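PDB 6VSS: arginase from Medicago truncatula, which hydrolyses L-arginine to urea and L-ornithine and agmatine to urea and putrescine, using two manganese ions per subunit of a homohexamer. Local coordinates for residues S65-P70 with G117-E122; L71-S76 with V129-L134; N136-S141 with F164-A169; S141-M146 with S171-G176. All blocks are in the same frame, centred on the assembly; numbering follows the deposited sequence.

How the contacts relate
After the N-terminal helix 25-57, strand 63-69 pairs with 113-118 in contact 1, closing the long excursion that includes helix 84-92. The loop leaving that strand, 71-76, meets the start of helix 131-146 in contact 2, so contacts 1 and 2 cross, joined where Ile121 touches Leu71 and Leu134. Contacts 3 and 4 come later and also cross each other: 136-141 and then 141-146, sharing Ser141, lie against successive turns of helix 163-174, closing the connection through strand 151-157. Helix 131-146 thus serves contacts 2, 3 and 4 and packs on contact 1 through Ser141 and Ile138, tying the sheet edge to the helical layer.

Contact 1: S65-P70 with G117-E122; sequences SLLGVP and GDVPIE
Asp118 turns its CG anti to the carbonyl carbon (chi1 -72°), which sets OD1 3.2 Å from Gly68 CA, where no side chain stands. Ile121 likewise carries CG1 anti to its carbonyl carbon (chi1 -63°), and CG1 comes 3.9 Å from Pro70 CD, the two side chains crossing obliquely. Up to Gly68 and Asp118 the segments pair as parallel strands, with Leu67 opposite Gly117 and Gly68 opposite Asp118. Gly68 is the hub: its N donates to Gly117 O at 2.8 Å, and its O accepts from Val119 N at 2.8 Å with an N-H...O angle of 157°, both donors standing above the carbonyl planes. Gly117 N reaches Leu66 O over a longer 3.3 Å but in the carbonyl plane. Past the last bridge the Pro70 ring lays CD 3.2 Å from Val119 O, an oxygen that also receives a weak bond from Ile121 N across the inverse gamma turn centred on Pro120. A water links Pro70 O, 2.9 Å away, weakly to Glu122 N. This is the edge of the parallel sheet of the arginase fold, with strand 113-118 outermost within the chain. Arg89 of helix 84-92 pairs with Asp118 on one face, Glu122 reaches Arg89 of a second subunit, and helix 131-146 covers the Leu67 and Val119 face, with strand 151-157 on the far side of 63-69.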
loop_
_atom_site.group_PDB
_atom_site.type_symbol
_atom_site.label_atom_id
_atom_site.label_comp_id
_atom_site.label_asym_id
_atom_site.label_seq_id
_atom_site.Cartn_x
_atom_site.Cartn_y
_atom_site.Cartn_z
ATOM N N SER B 65 -30.819 4.213 -14.949
ATOM C CA SER B 65 -30.623 2.795 -15.328
ATOM C C SER B 65 -29.168 2.569 -15.746
ATOM O O SER B 65 -28.693 3.220 -16.732
ATOM C CB SER B 65 -31.599 2.451 -16.406
ATOM O OG SER B 65 -32.876 2.866 -15.952
ATOM N N LEU B 66 -28.436 1.784 -14.928
ATOM C CA LEU B 66 -26.995 1.593 -15.114
ATOM C C LEU B 66 -26.798 0.679 -16.311
ATOM O O LEU B 66 -27.259 -0.451 -16.297
ATOM C CB LEU B 66 -26.389 1.013 -13.838
ATOM C CG LEU B 66 -26.709 1.805 -12.584
ATOM C CD1 LEU B 66 -25.848 1.375 -11.400
ATOM C CD2 LEU B 66 -26.506 3.260 -12.858
ATOM N N LEU B 67 -26.053 1.162 -17.286
ATOM C CA LEU B 67 -25.483 0.367 -18.404
ATOM C C LEU B 67 -23.966 0.494 -18.349
ATOM O O LEU B 67 -23.450 1.623 -18.501
ATOM C CB LEU B 67 -26.101 0.883 -19.716
ATOM C CG LEU B 67 -25.690 0.141 -20.973
ATOM C CD1 LEU B 67 -26.479 -1.156 -21.102
ATOM C CD2 LEU B 67 -25.879 1.010 -22.205
ATOM N N GLY B 68 -23.294 -0.607 -18.017
ATOM C CA GLY B 68 -21.843 -0.783 -18.077
ATOM C C GLY B 68 -21.349 -0.913 -19.510
ATOM O O GLY B 68 -21.981 -1.648 -20.341
ATOM N N VAL B 69 -20.263 -0.180 -19.794
ATOM C CA VAL B 69 -19.473 -0.329 -21.047
ATOM C C VAL B 69 -18.019 -0.473 -20.615
ATOM O O VAL B 69 -17.298 0.525 -20.511
ATOM C CB VAL B 69 -19.737 0.850 -21.992
ATOM C CG1 VAL B 69 -19.062 0.626 -23.328
ATOM C CG2 VAL B 69 -21.229 1.119 -22.151
ATOM N N PRO B 70 -17.637 -1.730 -20.249
ATOM C CA PRO B 70 -16.296 -2.070 -19.769
ATOM C C PRO B 70 -15.265 -2.140 -20.912
ATOM O O PRO B 70 -14.892 -3.182 -21.304
ATOM C CB PRO B 70 -16.521 -3.436 -19.128
ATOM C CG PRO B 70 -17.646 -4.033 -19.977
ATOM C CD PRO B 70 -18.569 -2.874 -20.231
ATOM N N GLY B 117 -27.226 -3.667 -16.977
ATOM C CA GLY B 117 -26.067 -4.576 -17.022
ATOM C C GLY B 117 -24.953 -4.048 -17.901
ATOM O O GLY B 117 -24.939 -2.865 -18.149
ATOM N N ASP B 118 -24.024 -4.921 -18.283
ATOM C CA ASP B 118 -22.774 -4.563 -18.945
ATOM C C ASP B 118 -22.898 -5.055 -20.382
ATOM O O ASP B 118 -23.307 -6.199 -20.586
ATOM C CB ASP B 118 -21.572 -5.159 -18.210
ATOM C CG ASP B 118 -21.253 -4.495 -16.893
ATOM O OD1 ASP B 118 -21.986 -3.606 -16.483
ATOM O OD2 ASP B 118 -20.256 -4.870 -16.296
ATOM N N VAL B 119 -22.587 -4.196 -21.339
ATOM C CA VAL B 119 -22.261 -4.636 -22.721
ATOM C C VAL B 119 -20.965 -5.442 -22.647
ATOM O O VAL B 119 -19.945 -4.877 -22.258
ATOM C CB VAL B 119 -22.066 -3.464 -23.688
ATOM C CG1 VAL B 119 -21.659 -3.974 -25.077
ATOM C CG2 VAL B 119 -23.303 -2.572 -23.734
ATOM N N PRO B 120 -20.976 -6.725 -23.090
ATOM C CA PRO B 120 -19.803 -7.611 -23.057
ATOM C C PRO B 120 -18.758 -7.312 -24.139
ATOM O O PRO B 120 -18.597 -8.049 -25.167
ATOM C CB PRO B 120 -20.429 -8.996 -23.264
ATOM C CG PRO B 120 -21.639 -8.731 -24.124
ATOM C CD PRO B 120 -22.160 -7.383 -23.659
ATOM N N ILE B 121 -18.031 -6.221 -23.886
ATOM C CA ILE B 121 -17.072 -5.605 -24.836
ATOM C C ILE B 121 -15.994 -6.638 -25.215
ATOM O O ILE B 121 -15.737 -6.836 -26.430
ATOM C CB ILE B 121 -16.470 -4.334 -24.201
ATOM C CG1 ILE B 121 -17.544 -3.273 -23.940
ATOM C CG2 ILE B 121 -15.345 -3.796 -25.077
ATOM C CD1 ILE B 121 -18.255 -2.797 -25.210
ATOM N N GLU B 122 -15.368 -7.243 -24.204
ATOM C CA GLU B 122 -14.241 -8.196 -24.377
ATOM C C GLU B 122 -14.680 -9.325 -25.324
ATOM O O GLU B 122 -13.979 -9.595 -26.307
ATOM C CB GLU B 122 -13.768 -8.703 -23.001
ATOM C CG GLU B 122 -12.783 -9.884 -23.047
ATOM C CD GLU B 122 -12.129 -10.369 -21.731
ATOM O OE1 GLU B 122 -12.734 -10.285 -20.629
ATOM O OE2 GLU B 122 -11.005 -10.895 -21.801
HETATM O O HOH W 1 -14.952 -6.081 -21.039
#

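Contact 2: L71-S76 with V129-L134; sequences LGHHSS and VDDKRL
Leu71 lies in the loop that follows strand 63-69, which folds into a type I beta turn from Gly72 to Ser75 and faces the first turn of helix 131-146. Leu71 CD1 meets Leu134 CD2 tip to tip at 3.8 Å, the apolar side of the contact. His73 follows with CG in the crowded position between backbone N and carbonyl carbon (chi1 73°), which sends the imidazole out to the helix. There NE2 donates to Asp131 OD1 over 2.7 Å with an N-H...O angle of 163°, a His-carboxylate hydrogen bond. The oxygen lies near the ring plane, yet the nitrogen approaches it from above the carboxylate plane. CE1 of the same ring touches Leu134 CD2 at 3.4 Å, edge-on. His74 turns its ring over one face of His73, offset toward the rim, and places CE1 3.5 Å from Asp131 CG, ring and carboxylate 73° apart. The carboxylate is thus flanked by both imidazoles and may raise the basicity of His73, an effect that nearby Arg125, in a long, weak ion pair with Asp131, probably opposes. Ser75 hydrogen-bonds Asp159 through OG. Ser76 belongs to the L-ornithine binding site, and His74 packs on Asn196, probably a substrate contact, so the loop borders the active-site mouth while holding to the helix start. At that start Asp130 is the N-cap, its OD1 accepting from Arg133 N, and one water joins His74 NE2 to Asp131 O, 3.1 Å from each.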
loop_
_atom_site.group_PDB
_atom_site.type_symbol
_atom_site.label_atom_id
_atom_site.label_comp_id
_atom_site.label_asym_id
_atom_site.label_seq_id
_atom_site.Cartn_x
_atom_site.Cartn_y
_atom_site.Cartn_z
ATOM N N LEU B 71 -14.885 -0.968 -21.413
ATOM C CA LEU B 71 -13.988 -0.734 -22.560
ATOM C C LEU B 71 -12.859 0.187 -22.111
ATOM O O LEU B 71 -13.134 1.305 -21.606
ATOM C CB LEU B 71 -14.858 -0.104 -23.634
ATOM C CG LEU B 71 -14.181 0.181 -24.953
ATOM C CD1 LEU B 71 -15.237 0.308 -26.034
ATOM C CD2 LEU B 71 -13.306 1.435 -24.863
ATOM N N GLY B 72 -11.622 -0.300 -22.240
ATOM C CA GLY B 72 -10.380 0.391 -21.847
ATOM C C GLY B 72 -9.470 0.557 -23.019
ATOM O O GLY B 72 -8.465 1.288 -22.865
ATOM N N HIS B 73 -9.802 -0.035 -24.178
ATOM C CA HIS B 73 -8.775 -0.185 -25.243
ATOM C C HIS B 73 -8.552 1.148 -25.991
ATOM O O HIS B 73 -7.720 1.182 -26.919
ATOM C CB HIS B 73 -9.063 -1.379 -26.146
ATOM C CG HIS B 73 -10.215 -1.185 -27.077
ATOM N ND1 HIS B 73 -11.504 -1.362 -26.669
ATOM C CD2 HIS B 73 -10.246 -0.892 -28.400
ATOM C CE1 HIS B 73 -12.305 -1.133 -27.693
ATOM N NE2 HIS B 73 -11.548 -0.862 -28.794
ATOM N N HIS B 74 -9.285 2.192 -25.647
ATOM C CA HIS B 74 -9.187 3.509 -26.327
ATOM C C HIS B 74 -8.327 4.436 -25.474
ATOM O O HIS B 74 -8.099 5.543 -25.899
ATOM C CB HIS B 74 -10.602 4.059 -26.649
ATOM C CG HIS B 74 -11.226 3.366 -27.808
ATOM N ND1 HIS B 74 -10.467 2.823 -28.842
ATOM C CD2 HIS B 74 -12.511 3.065 -28.094
ATOM C CE1 HIS B 74 -11.255 2.247 -29.724
ATOM N NE2 HIS B 74 -12.521 2.363 -29.282
ATOM N N SER B 75 -7.895 3.998 -24.295
ATOM C CA SER B 75 -7.073 4.804 -23.359
ATOM C C SER B 75 -5.647 4.927 -23.918
ATOM O O SER B 75 -5.143 3.975 -24.567
ATOM C CB SER B 75 -7.078 4.223 -21.977
ATOM O OG SER B 75 -8.387 4.024 -21.487
ATOM N N SER B 76 -5.005 6.048 -23.642
ATOM C CA SER B 76 -3.676 6.430 -24.176
ATOM C C SER B 76 -2.568 5.864 -23.268
ATOM O O SER B 76 -1.467 5.629 -23.775
ATOM C CB SER B 76 -3.608 7.945 -24.281
ATOM O OG SER B 76 -4.223 8.537 -23.142
ATOM N N VAL B 129 -14.483 -7.932 -34.009
ATOM C CA VAL B 129 -15.319 -6.758 -34.385
ATOM C C VAL B 129 -14.450 -5.490 -34.350
ATOM O O VAL B 129 -13.719 -5.307 -33.382
ATOM C CB VAL B 129 -16.555 -6.657 -33.472
ATOM C CG1 VAL B 129 -17.393 -5.427 -33.787
ATOM C CG2 VAL B 129 -17.422 -7.908 -33.537
ATOM N N ASP B 130 -14.570 -4.624 -35.352
ATOM C CA ASP B 130 -13.771 -3.373 -35.478
ATOM C C ASP B 130 -14.418 -2.317 -34.580
ATOM O O ASP B 130 -15.590 -2.522 -34.176
ATOM C CB ASP B 130 -13.633 -2.918 -36.935
ATOM C CG ASP B 130 -14.957 -2.712 -37.654
ATOM O OD1 ASP B 130 -15.578 -1.677 -37.449
ATOM O OD2 ASP B 130 -15.376 -3.625 -38.383
ATOM N N ASP B 131 -13.695 -1.233 -34.288
ATOM C CA ASP B 131 -14.139 -0.193 -33.327
ATOM C C ASP B 131 -15.361 0.583 -33.827
ATOM O O ASP B 131 -16.124 1.021 -32.996
ATOM C CB ASP B 131 -12.996 0.745 -32.989
ATOM C CG ASP B 131 -11.909 -0.000 -32.265
ATOM O OD1 ASP B 131 -12.248 -0.799 -31.358
ATOM O OD2 ASP B 131 -10.747 0.199 -32.656
ATOM N N LYS B 132 -15.556 0.724 -35.131
ATOM C CA LYS B 132 -16.749 1.419 -35.686
ATOM C C LYS B 132 -17.979 0.589 -35.334
ATOM O O LYS B 132 -18.941 1.148 -34.820
ATOM C CB LYS B 132 -16.555 1.659 -37.185
ATOM C CG LYS B 132 -17.756 2.236 -37.923
ATOM C CD LYS B 132 -17.396 2.873 -39.267
ATOM C CE LYS B 132 -18.234 4.102 -39.592
ATOM N NZ LYS B 132 -17.427 5.193 -40.203
ATOM N N ARG B 133 -17.934 -0.724 -35.528
ATOM C CA ARG B 133 -19.095 -1.599 -35.245
ATOM C C ARG B 133 -19.213 -1.707 -33.722
ATOM O O ARG B 133 -20.314 -1.647 -33.190
ATOM C CB ARG B 133 -18.907 -2.929 -35.970
ATOM C CG ARG B 133 -19.922 -3.987 -35.568
ATOM C CD ARG B 133 -21.204 -3.923 -36.373
ATOM N NE ARG B 133 -22.036 -5.125 -36.303
ATOM C CZ ARG B 133 -21.775 -6.299 -36.896
ATOM N NH1 ARG B 133 -20.663 -6.492 -37.590
ATOM N NH2 ARG B 133 -22.627 -7.304 -36.763
ATOM N N LEU B 134 -18.109 -1.768 -33.003
ATOM C CA LEU B 134 -18.201 -1.739 -31.516
ATOM C C LEU B 134 -18.999 -0.512 -31.021
ATOM O O LEU B 134 -19.859 -0.636 -30.150
ATOM C CB LEU B 134 -16.781 -1.713 -30.960
ATOM C CG LEU B 134 -16.712 -2.116 -29.507
ATOM C CD1 LEU B 134 -17.270 -3.524 -29.380
ATOM C CD2 LEU B 134 -15.297 -2.038 -28.983
HETATM O O HOH W 2 -15.421 1.864 -30.132
#

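Contact 3: N136-S141 with F164-A169; sequences NVISES and FPVVRA
Helices 136-141 and 164-169 run in broadly the same direction, 46° apart, with axes 8.1 Å from each other at closest, in the helical layer on one side of the arginase sheet. Strand 151-157 lies between them in sequence. Ser139 points straight at the neighbouring helix, OG anti to its carbonyl carbon (chi1 -65°), and its hydroxyl is the polar centre of the interface. Arg168 leaves its helix with CG anti to the backbone N, stays extended at the next torsion, then bends at chi3 (60°) so that the guanidinium folds back over the gap. Its edge grips Ser139 OG side-on with two nitrogens, NH2 at 3.0 Å and NE at 3.2 Å, and the oxygen lies almost in the guanidinium plane. The hydroxyl in turn donates to Pro165 O over 2.8 Å, from above that carbonyl's plane; the same oxygen also takes the helical bond of Ala169 N. Asn136 OD1 comes to 3.4 Å from Arg168 NH2, but the angle is too poor for a bond. Beside this polar group, Ile138 CG2 lies alongside the Pro165 ring, 3.8 Å from CB, and Ala169 CB rests 3.4 Å from Ser139 O, small side chains bringing the backbones together. Two N-H groups of Arg168 and the acceptor Pro165 O therefore satisfy the buried hydroxyl, with Ala135 O a weak further partner, and the arginine charge probably polarises it toward giving its proton to Pro165 O.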
loop_
_atom_site.group_PDB
_atom_site.type_symbol
_atom_site.label_atom_id
_atom_site.label_comp_id
_atom_site.label_asym_id
_atom_site.label_seq_id
_atom_site.Cartn_x
_atom_site.Cartn_y
_atom_site.Cartn_z
ATOM N N ASN B 136 -21.191 1.210 -32.651
ATOM C CA ASN B 136 -22.593 0.989 -33.074
ATOM C C ASN B 136 -23.303 0.120 -32.036
ATOM O O ASN B 136 -24.422 0.402 -31.705
ATOM C CB ASN B 136 -22.646 0.375 -34.472
ATOM C CG ASN B 136 -22.548 1.411 -35.572
ATOM O OD1 ASN B 136 -22.608 2.603 -35.320
ATOM N ND2 ASN B 136 -22.389 0.968 -36.800
ATOM N N VAL B 137 -22.626 -0.907 -31.540
ATOM C CA VAL B 137 -23.216 -1.835 -30.540
ATOM C C VAL B 137 -23.451 -1.074 -29.225
ATOM O O VAL B 137 -24.486 -1.323 -28.570
ATOM C CB VAL B 137 -22.321 -3.074 -30.329
ATOM C CG1 VAL B 137 -22.665 -3.759 -29.022
ATOM C CG2 VAL B 137 -22.419 -4.050 -31.500
ATOM N N ILE B 138 -22.564 -0.154 -28.854
ATOM C CA ILE B 138 -22.748 0.655 -27.610
ATOM C C ILE B 138 -23.986 1.555 -27.786
ATOM O O ILE B 138 -24.820 1.658 -26.850
ATOM C CB ILE B 138 -21.477 1.455 -27.305
ATOM C CG1 ILE B 138 -20.354 0.532 -26.806
ATOM C CG2 ILE B 138 -21.771 2.542 -26.301
ATOM C CD1 ILE B 138 -18.943 1.128 -26.967
ATOM N N SER B 139 -24.141 2.157 -28.963
ATOM C CA SER B 139 -25.301 3.041 -29.284
ATOM C C SER B 139 -26.604 2.234 -29.182
ATOM O O SER B 139 -27.589 2.756 -28.612
ATOM C CB SER B 139 -25.190 3.690 -30.656
ATOM O OG SER B 139 -24.091 4.588 -30.714
ATOM N N GLU B 140 -26.660 1.060 -29.831
ATOM C CA GLU B 140 -27.881 0.208 -29.811
ATOM C C GLU B 140 -28.215 -0.102 -28.360
ATOM O O GLU B 140 -29.366 0.047 -27.980
ATOM C CB GLU B 140 -27.672 -1.086 -30.575
ATOM C CG GLU B 140 -27.467 -0.897 -32.061
ATOM C CD GLU B 140 -28.573 -0.169 -32.797
ATOM O OE1 GLU B 140 -29.738 -0.282 -32.374
ATOM O OE2 GLU B 140 -28.263 0.538 -33.778
ATOM N N SER B 141 -27.215 -0.451 -27.546
ATOM C CA SER B 141 -27.397 -0.711 -26.100
ATOM C C SER B 141 -28.104 0.463 -25.435
ATOM O O SER B 141 -29.137 0.236 -24.764
ATOM C CB SER B 141 -26.102 -1.041 -25.447
ATOM O OG SER B 141 -25.662 -2.293 -25.969
ATOM N N PHE B 164 -19.004 9.372 -26.838
ATOM C CA PHE B 164 -19.387 9.656 -28.252
ATOM C C PHE B 164 -20.578 8.786 -28.625
ATOM O O PHE B 164 -21.657 9.334 -28.848
ATOM C CB PHE B 164 -18.232 9.548 -29.243
ATOM C CG PHE B 164 -18.671 9.451 -30.676
ATOM C CD1 PHE B 164 -19.514 10.405 -31.242
ATOM C CD2 PHE B 164 -18.197 8.440 -31.495
ATOM C CE1 PHE B 164 -19.901 10.321 -32.588
ATOM C CE2 PHE B 164 -18.553 8.380 -32.844
ATOM C CZ PHE B 164 -19.419 9.310 -33.379
ATOM N N PRO B 165 -20.437 7.434 -28.703
ATOM C CA PRO B 165 -21.560 6.558 -29.046
ATOM C C PRO B 165 -22.788 6.663 -28.126
ATOM O O PRO B 165 -23.927 6.488 -28.619
ATOM C CB PRO B 165 -20.985 5.127 -28.956
ATOM C CG PRO B 165 -19.595 5.264 -28.348
ATOM C CD PRO B 165 -19.177 6.690 -28.630
ATOM N N VAL B 166 -22.579 6.965 -26.840
ATOM C CA VAL B 166 -23.716 7.180 -25.905
ATOM C C VAL B 166 -24.456 8.450 -26.339
ATOM O O VAL B 166 -25.673 8.417 -26.480
ATOM C CB VAL B 166 -23.251 7.281 -24.447
ATOM C CG1 VAL B 166 -24.417 7.461 -23.504
ATOM C CG2 VAL B 166 -22.397 6.094 -24.087
ATOM N N VAL B 167 -23.744 9.547 -26.533
ATOM C CA VAL B 167 -24.429 10.840 -26.773
ATOM C C VAL B 167 -25.038 10.807 -28.185
ATOM O O VAL B 167 -26.139 11.332 -28.358
ATOM C CB VAL B 167 -23.471 11.997 -26.518
ATOM C CG1 VAL B 167 -23.957 13.273 -27.158
ATOM C CG2 VAL B 167 -23.221 12.159 -25.011
ATOM N N ARG B 168 -24.394 10.142 -29.137
ATOM C CA ARG B 168 -24.955 9.978 -30.501
ATOM C C ARG B 168 -26.321 9.288 -30.397
ATOM O O ARG B 168 -27.304 9.673 -31.123
ATOM C CB ARG B 168 -24.006 9.177 -31.397
ATOM C CG ARG B 168 -24.649 8.784 -32.721
ATOM C CD ARG B 168 -23.721 7.940 -33.577
ATOM N NE ARG B 168 -23.301 6.677 -32.967
ATOM C CZ ARG B 168 -22.303 5.932 -33.415
ATOM N NH1 ARG B 168 -21.632 6.312 -34.478
ATOM N NH2 ARG B 168 -21.971 4.803 -32.820
ATOM N N ALA B 169 -26.364 8.230 -29.592
ATOM C CA ALA B 169 -27.546 7.368 -29.399
ATOM C C ALA B 169 -28.645 8.178 -28.706
ATOM O O ALA B 169 -29.816 8.073 -29.156
ATOM C CB ALA B 169 -27.161 6.177 -28.598
#

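Contact 4: S141-M146 with S171-G176; sequences SVKLVM and SEKLGG
Ser171 O is held by two amides, Gly176 N at 2.9 Å and, weakly, Gly175 N. The first of these bonds, with the weak one from Gly175 N to Glu172 O, makes the Schellman motif that ends helix 163-174. Gly175, with positive phi (79°), is the C-prime residue there. Ser171 OG adds a very short bond of 2.4 Å to Gly176 O. This helix end faces the last turns of helix 131-146, and the two meet at the surface, away from the annotated sites. Lys143 is extended along its whole chain beyond CG and crosses the gap obliquely, so that NZ reaches Glu172 OE1 at 2.9 Å in a salt bridge. The amine comes from above the carboxylate plane. Lys173 runs the other way, bent at chi2, chi3 and chi4, and slides past Met146 in the opposite direction: its CB lies 4.0 Å from Met146 SD, and its CD 4.0 Å from Met146 CB. Its amine ends by Asp147, with which it forms a salt bridge. Met146 itself bends at chi3, and its CE meets Leu174 CD2 at 3.9 Å with the side chains nearly perpendicular. The NZ atoms of Lys143 and Lys173 stay 5.9 Å apart, each amine with its own carboxylate, so that the likely repulsion between like charges is offset while the methylenes and the thioether make the apolar bridge between the helices.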
loop_
_atom_site.group_PDB
_atom_site.type_symbol
_atom_site.label_atom_id
_atom_site.label_comp_id
_atom_site.label_asym_id
_atom_site.label_seq_id
_atom_site.Cartn_x
_atom_site.Cartn_y
_atom_site.Cartn_z
ATOM N N SER B 141 -27.215 -0.451 -27.546
ATOM C CA SER B 141 -27.397 -0.711 -26.100
ATOM C C SER B 141 -28.104 0.463 -25.435
ATOM O O SER B 141 -29.137 0.236 -24.764
ATOM C CB SER B 141 -26.102 -1.041 -25.447
ATOM O OG SER B 141 -25.662 -2.293 -25.969
ATOM N N VAL B 142 -27.607 1.670 -25.653
ATOM C CA VAL B 142 -28.223 2.899 -25.079
ATOM C C VAL B 142 -29.678 2.994 -25.524
ATOM O O VAL B 142 -30.510 3.223 -24.667
ATOM C CB VAL B 142 -27.425 4.175 -25.417
ATOM C CG1 VAL B 142 -28.146 5.404 -24.913
ATOM C CG2 VAL B 142 -26.002 4.135 -24.853
ATOM N N LYS B 143 -29.964 2.715 -26.797
ATOM C CA LYS B 143 -31.312 2.893 -27.395
ATOM C C LYS B 143 -32.289 1.884 -26.785
ATOM O O LYS B 143 -33.466 2.276 -26.537
ATOM C CB LYS B 143 -31.231 2.773 -28.927
ATOM C CG LYS B 143 -30.519 3.923 -29.614
ATOM C CD LYS B 143 -30.586 3.897 -31.157
ATOM C CE LYS B 143 -29.945 5.144 -31.727
ATOM N NZ LYS B 143 -29.940 5.172 -33.206
ATOM N N LEU B 144 -31.812 0.654 -26.539
ATOM C CA LEU B 144 -32.594 -0.419 -25.895
ATOM C C LEU B 144 -33.003 0.034 -24.480
ATOM O O LEU B 144 -34.159 -0.235 -24.143
ATOM C CB LEU B 144 -31.829 -1.757 -25.924
ATOM C CG LEU B 144 -31.678 -2.400 -27.319
ATOM C CD1 LEU B 144 -30.645 -3.512 -27.342
ATOM C CD2 LEU B 144 -33.017 -2.956 -27.839
ATOM N N VAL B 145 -32.170 0.770 -23.726
ATOM C CA VAL B 145 -32.586 1.295 -22.377
ATOM C C VAL B 145 -33.616 2.424 -22.567
ATOM O O VAL B 145 -34.675 2.453 -21.908
ATOM C CB VAL B 145 -31.373 1.756 -21.538
ATOM C CG1 VAL B 145 -31.786 2.349 -20.204
ATOM C CG2 VAL B 145 -30.394 0.635 -21.330
ATOM N N MET B 146 -33.362 3.294 -23.521
ATOM C CA MET B 146 -34.182 4.506 -23.732
ATOM C C MET B 146 -35.568 4.083 -24.198
ATOM O O MET B 146 -36.528 4.802 -23.835
ATOM C CB MET B 146 -33.556 5.430 -24.772
ATOM C CG MET B 146 -32.272 6.026 -24.294
ATOM S SD MET B 146 -31.635 7.274 -25.419
ATOM C CE MET B 146 -32.808 8.574 -25.032
ATOM N N SER B 171 -29.112 11.527 -28.699
ATOM C CA SER B 171 -29.483 12.585 -29.663
ATOM C C SER B 171 -30.318 12.006 -30.793
ATOM O O SER B 171 -31.260 12.687 -31.230
ATOM C CB SER B 171 -28.266 13.242 -30.237
ATOM O OG SER B 171 -28.628 14.277 -31.155
ATOM N N GLU B 172 -29.911 10.860 -31.318
ATOM C CA GLU B 172 -30.578 10.247 -32.483
ATOM C C GLU B 172 -31.931 9.748 -31.988
ATOM O O GLU B 172 -32.930 9.986 -32.686
ATOM C CB GLU B 172 -29.766 9.096 -33.058
ATOM C CG GLU B 172 -28.615 9.507 -33.922
ATOM C CD GLU B 172 -27.746 8.333 -34.315
ATOM O OE1 GLU B 172 -27.948 7.234 -33.779
ATOM O OE2 GLU B 172 -26.870 8.518 -35.174
ATOM N N LYS B 173 -31.975 9.128 -30.802
ATOM C CA LYS B 173 -33.268 8.648 -30.275
ATOM C C LYS B 173 -34.156 9.848 -29.910
ATOM O O LYS B 173 -35.367 9.742 -30.136
ATOM C CB LYS B 173 -33.123 7.654 -29.128
ATOM C CG LYS B 173 -34.469 7.233 -28.516
ATOM C CD LYS B 173 -34.772 5.753 -28.561
ATOM C CE LYS B 173 -35.230 5.325 -29.931
ATOM N NZ LYS B 173 -34.832 3.932 -30.229
ATOM N N LEU B 174 -33.632 10.953 -29.364
ATOM C CA LEU B 174 -34.526 12.067 -28.939
ATOM C C LEU B 174 -34.973 12.838 -30.175
ATOM O O LEU B 174 -36.003 13.504 -30.082
ATOM C CB LEU B 174 -33.855 12.971 -27.908
ATOM C CG LEU B 174 -33.666 12.338 -26.529
ATOM C CD1 LEU B 174 -33.234 13.356 -25.486
ATOM C CD2 LEU B 174 -34.930 11.660 -26.075
ATOM N N GLY B 175 -34.232 12.696 -31.267
ATOM C CA GLY B 175 -34.398 13.457 -32.515
ATOM C C GLY B 175 -33.807 14.857 -32.447
ATOM O O GLY B 175 -34.372 15.736 -33.066
ATOM N N GLY B 176 -32.701 15.109 -31.754
ATOM C CA GLY B 176 -32.060 16.435 -31.871
ATOM C C GLY B 176 -30.926 16.638 -30.902
ATOM O O GLY B 176 -30.477 15.657 -30.356
#